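Local coordinates for protein SM80.1 Vicilin (Solanum melongena, PDB 5VF5) that is a 7S vicilin with two cupin domains, probably a seed storage protein, and holds a copper(II) ion, at residues A[312-315]-A[316-319]; A[355-359]-A[360-364]. All coordinates share one frame; numbering follows the deposited sequence. Where two conformers were deposited one is given.

Contact 1 (A[312-315]-A[316-319])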
loop_
_atom_site.group_PDB
_atom_site.type_symbol
_atom_site.label_atom_id
_atom_site.label_comp_id
_atom_site.label_asym_id
_atom_site.label_seq_id
_atom_site.Cartn_x
_atom_site.Cartn_y
_atom_site.Cartn_z
ATOM N N ASN A 312 -12.590 -10.445 -9.429
ATOM C CA ASN A 312 -12.027 -11.221 -8.368
ATOM C C ASN A 312 -10.650 -10.707 -8.071
ATOM O O ASN A 312 -9.936 -10.231 -8.962
ATOM C CB ASN A 312 -12.077 -12.714 -8.763
ATOM C CG ASN A 312 -13.542 -13.218 -8.736
ATOM O OD1 ASN A 312 -14.289 -13.037 -9.704
ATOM N ND2 ASN A 312 -13.992 -13.661 -7.568
ATOM N N LEU A 313 -10.331 -10.716 -6.784
ATOM C CA LEU A 313 -9.054 -10.298 -6.286
ATOM C C LEU A 313 -8.301 -11.413 -5.582
ATOM O O LEU A 313 -8.870 -12.120 -4.739
ATOM C CB LEU A 313 -9.241 -9.123 -5.304
ATOM C CG LEU A 313 -9.698 -7.825 -5.909
ATOM C CD1 LEU A 313 -10.161 -6.882 -4.819
ATOM C CD2 LEU A 313 -8.563 -7.215 -6.736
ATOM N N ASN A 314 -7.017 -11.515 -5.898
ATOM C CA ASN A 314 -6.118 -12.500 -5.340
ATOM C C ASN A 314 -4.933 -11.794 -4.701
ATOM O O ASN A 314 -4.688 -10.591 -4.929
ATOM C CB ASN A 314 -5.522 -13.374 -6.467
ATOM C CG ASN A 314 -6.542 -13.904 -7.397
ATOM O OD1 ASN A 314 -6.347 -13.870 -8.636
ATOM N ND2 ASN A 314 -7.621 -14.423 -6.849
ATOM N N VAL A 315 -4.163 -12.559 -3.947
ATOM C CA VAL A 315 -2.991 -12.024 -3.270
ATOM C C VAL A 315 -2.077 -11.271 -4.255
ATOM O O VAL A 315 -1.749 -11.776 -5.318
ATOM C CB VAL A 315 -2.226 -13.113 -2.507
ATOM C CG1 VAL A 315 -0.876 -12.592 -2.028
ATOM C CG2 VAL A 315 -3.038 -13.616 -1.337
ATOM N N GLY A 316 -1.723 -10.038 -3.884
ATOM C CA GLY A 316 -0.826 -9.188 -4.670
ATOM C C GLY A 316 -1.525 -8.314 -5.715
ATOM O O GLY A 316 -0.900 -7.433 -6.298
ATOM N N ASP A 317 -2.816 -8.545 -5.941
ATOM C CA ASP A 317 -3.590 -7.717 -6.843
ATOM C C ASP A 317 -3.917 -6.392 -6.178
ATOM O O ASP A 317 -4.033 -6.313 -4.937
ATOM C CB ASP A 317 -4.926 -8.368 -7.199
ATOM C CG ASP A 317 -4.798 -9.607 -8.074
ATOM O OD1 ASP A 317 -3.728 -9.869 -8.671
ATOM O OD2 ASP A 317 -5.839 -10.309 -8.137
ATOM N N VAL A 318 -4.122 -5.386 -6.992
ATOM C CA VAL A 318 -4.551 -4.056 -6.577
ATOM C C VAL A 318 -5.892 -3.673 -7.179
ATOM O O VAL A 318 -6.151 -3.906 -8.366
ATOM C CB VAL A 318 -3.463 -3.025 -6.934
ATOM C CG1 VAL A 318 -3.954 -1.598 -6.844
ATOM C CG2 VAL A 318 -2.240 -3.252 -6.060
ATOM N N LEU A 319 -6.747 -3.053 -6.368
ATOM C CA LEU A 319 -7.929 -2.396 -6.856
ATOM C C LEU A 319 -7.882 -0.944 -6.435
ATOM O O LEU A 319 -7.701 -0.672 -5.250
ATOM C CB LEU A 319 -9.194 -3.018 -6.295
ATOM C CG LEU A 319 -10.509 -2.477 -6.837
ATOM C CD1 LEU A 319 -10.720 -2.730 -8.323
ATOM C CD2 LEU A 319 -11.675 -3.037 -6.048
HETATM O O HOH W 1 -2.384 -12.140 -8.113
#

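Contact 2 (A[355-359]-A[360-364])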
loop_
_atom_site.group_PDB
_atom_site.type_symbol
_atom_site.label_atom_id
_atom_site.label_comp_id
_atom_site.label_asym_id
_atom_site.label_seq_id
_atom_site.Cartn_x
_atom_site.Cartn_y
_atom_site.Cartn_z
ATOM N N ALA A 355 -25.893 -0.154 3.874
ATOM C CA ALA A 355 -26.813 -1.162 4.457
ATOM C C ALA A 355 -26.259 -1.496 5.825
ATOM O O ALA A 355 -25.120 -1.166 6.121
ATOM C CB ALA A 355 -26.850 -2.398 3.602
ATOM N N GLY A 356 -27.060 -2.161 6.637
ATOM C CA GLY A 356 -26.647 -2.522 7.988
ATOM C C GLY A 356 -27.270 -1.604 9.009
ATOM O O GLY A 356 -27.846 -0.562 8.684
ATOM N N ARG A 357 -27.176 -2.005 10.277
ATOM C CA ARG A 357 -27.814 -1.227 11.351
ATOM C C ARG A 357 -27.312 0.213 11.355
ATOM O O ARG A 357 -28.079 1.138 11.454
ATOM C CB ARG A 357 -27.653 -2.001 12.674
ATOM C CG ARG A 357 -28.049 -1.213 13.882
ATOM C CD ARG A 357 -28.024 -2.122 15.097
ATOM N NE ARG A 357 -29.308 -2.772 15.326
ATOM C CZ ARG A 357 -30.389 -2.173 15.845
ATOM N NH1 ARG A 357 -30.392 -0.866 16.140
ATOM N NH2 ARG A 357 -31.494 -2.881 16.022
ATOM N N GLU A 358 -26.002 0.399 11.245
ATOM C CA GLU A 358 -25.399 1.721 11.087
ATOM C C GLU A 358 -25.151 2.001 9.625
ATOM O O GLU A 358 -24.250 1.426 9.034
ATOM C CB GLU A 358 -24.089 1.801 11.837
ATOM C CG GLU A 358 -24.240 1.654 13.336
ATOM C CD GLU A 358 -24.834 2.860 14.038
ATOM O OE1 GLU A 358 -25.291 3.848 13.428
ATOM O OE2 GLU A 358 -24.876 2.818 15.261
ATOM N N ASN A 359 -25.960 2.883 9.047
ATOM C CA ASN A 359 -25.821 3.242 7.642
ATOM C C ASN A 359 -26.390 4.619 7.399
ATOM O O ASN A 359 -27.050 5.167 8.279
ATOM C CB ASN A 359 -26.449 2.177 6.750
ATOM C CG ASN A 359 -27.935 2.313 6.605
ATOM O OD1 ASN A 359 -28.392 2.878 5.645
ATOM N ND2 ASN A 359 -28.672 1.781 7.507
ATOM N N ILE A 360 -26.189 5.188 6.210
ATOM C CA ILE A 360 -26.639 6.539 5.964
ATOM C C ILE A 360 -28.136 6.734 6.113
ATOM O O ILE A 360 -28.580 7.823 6.486
ATOM C CB ILE A 360 -26.154 7.084 4.628
ATOM C CG1 ILE A 360 -26.676 6.254 3.460
ATOM C CG2 ILE A 360 -24.626 7.189 4.657
ATOM C CD1 ILE A 360 -26.441 6.878 2.108
ATOM N N TRP A 361 -28.921 5.691 5.835
ATOM C CA TRP A 361 -30.377 5.820 5.874
ATOM C C TRP A 361 -30.899 6.002 7.294
ATOM O O TRP A 361 -32.028 6.489 7.494
ATOM C CB TRP A 361 -31.064 4.665 5.166
ATOM C CG TRP A 361 -30.809 4.677 3.697
ATOM C CD1 TRP A 361 -29.851 3.976 3.034
ATOM C CD2 TRP A 361 -31.513 5.409 2.714
ATOM N NE1 TRP A 361 -29.909 4.217 1.706
ATOM C CE2 TRP A 361 -30.919 5.111 1.468
ATOM C CE3 TRP A 361 -32.581 6.303 2.745
ATOM C CZ2 TRP A 361 -31.366 5.667 0.289
ATOM C CZ3 TRP A 361 -33.014 6.845 1.561
ATOM C CH2 TRP A 361 -32.392 6.556 0.361
ATOM N N ARG A 362 -30.080 5.667 8.285
ATOM C CA ARG A 362 -30.419 5.971 9.693
ATOM C C ARG A 362 -30.663 7.461 9.898
ATOM O O ARG A 362 -31.382 7.855 10.840
ATOM C CB ARG A 362 -29.303 5.536 10.691
ATOM C CG ARG A 362 -29.157 4.047 10.890
ATOM C CD ARG A 362 -30.346 3.411 11.621
ATOM N NE ARG A 362 -30.483 3.839 13.016
ATOM C CZ ARG A 362 -29.849 3.284 14.041
ATOM N NH1 ARG A 362 -29.018 2.260 13.847
ATOM N NH2 ARG A 362 -30.060 3.748 15.273
ATOM N N ASN A 363 -30.019 8.271 9.059
ATOM C CA ASN A 363 -30.033 9.733 9.154
ATOM C C ASN A 363 -30.874 10.391 8.077
ATOM O O ASN A 363 -30.706 11.597 7.804
ATOM C CB ASN A 363 -28.608 10.209 9.181
ATOM C CG ASN A 363 -27.897 9.748 10.429
ATOM O OD1 ASN A 363 -28.459 9.868 11.518
ATOM N ND2 ASN A 363 -26.740 9.101 10.280
ATOM N N ILE A 364 -31.810 9.610 7.512
ATOM C CA ILE A 364 -32.769 10.108 6.522
ATOM C C ILE A 364 -34.158 9.857 7.100
ATOM O O ILE A 364 -34.434 8.763 7.569
ATOM C CB ILE A 364 -32.553 9.439 5.144
ATOM C CG1 ILE A 364 -31.157 9.857 4.643
ATOM C CG2 ILE A 364 -33.656 9.843 4.177
ATOM C CD1 ILE A 364 -30.725 9.269 3.328
#

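Contact 1 (A[312-315]-A[316-319])
The carboxylate of D317 reaches back across a type II beta turn, N314 to D317, to take the backbone N-H of N314, so main chain and side chain together close this corner of the second cupin domain. OD2 accepts from N314 N at 2.8 Å, the donor lying above the carboxylate plane, 47° out of it. The turn's own bond runs the other way, D317 N to N314 O at 3.0 Å. With CG beside its backbone N (chi1 -69°), D317 folds its carboxylate over the turn, close to N314 N and O. OD1 accepts a hydrogen bond from a water, 2.7 Å away, that also donates to V315 O, bridging the carboxylate to the central peptide of the turn. G316 supplies the positive phi this turn type needs at its third position, where a CB would run into V315 O. Beside the polar corner, L313 CD2 packs on D317 CB at 3.8 Å, and L313 CD1 lies 4.2 Å from L319 CB, joining the strands that enter and leave the turn, 307-313 and 318-321, in the barrel interior with F277 and F329. From the N-terminal part of the chain, K15 NZ makes a salt bridge to OD2 and S16 N hydrogen-bonds OD1, which would probably favour the charged form of this buried acid. The amide of N314, inclined 50° to that carboxylate, sends its ND2 to N274 OD1, while its CB rests 3.5 Å from D317 OD2.

Contact 2 (A[355-359]-A[360-364])
From N359 the backbone swings out of an extended conformation into the short 3-10 segment 360-362, whose start is tied by R362 N to N359 O at 3.1 Å. The side chain of N359 reaches the same turn: OD1 takes W361 N at 2.9 Å, the donor well above the plane of the amide carbonyl. This is an Asx turn led by N359. Its CG sits between the backbone N and carbonyl carbon (chi1 82°), which carries OD1 forward to the turn while ND2 faces back to G356 O, 2.7 Å away and nearly in line with that C=O. Both ends of the amide are therefore used, fixing its flip. OD1 also lies at the edge of the W361 indole, 3.2 Å from CD1, with amide and ring planes 43° apart. One indole face receives I364 CD1 near the rim; F373 and F384 of the following helices meet the ring too.

In the conformer given, R362 bends at chi2 and chi3 and curls back toward R357, its CG and CD brushing R357 O before NH1 bonds that oxygen at 2.8 Å. The acceptor lies in the guanidinium plane, yet NH1 stands above the plane of the carbonyl. R357 crosses it obliquely, the guanidinium planes 89° apart and CG 3.6 Å from R362 NH1. E358 OE1 approaches the same NH1 at 4.1 Å but from well outside its plane, beyond a salt bridge. That carboxylate would probably ease the like charges of the two arginines electrostatically, whereas in this conformer the directional bond of R362 goes to a backbone carbonyl.

Contact 1 is a partly buried turn between two strands of the second cupin barrel, whereas contact 2 is a surface contact in the loop between strand 351-353 and helix 366-373; their centres lie 29 Å apart and they do not touch. Both are local closures in which a short polar side chain accepts a backbone N-H. In 312-319 an acid reaches back along the chain, is paired with a lysine from the N-terminal part and lies beside leucines of the interior. In 355-364 a neutral amide reaches forward to start a 3-10 turn, and the charged groups nearby are arginines and a glutamate at the protein surface.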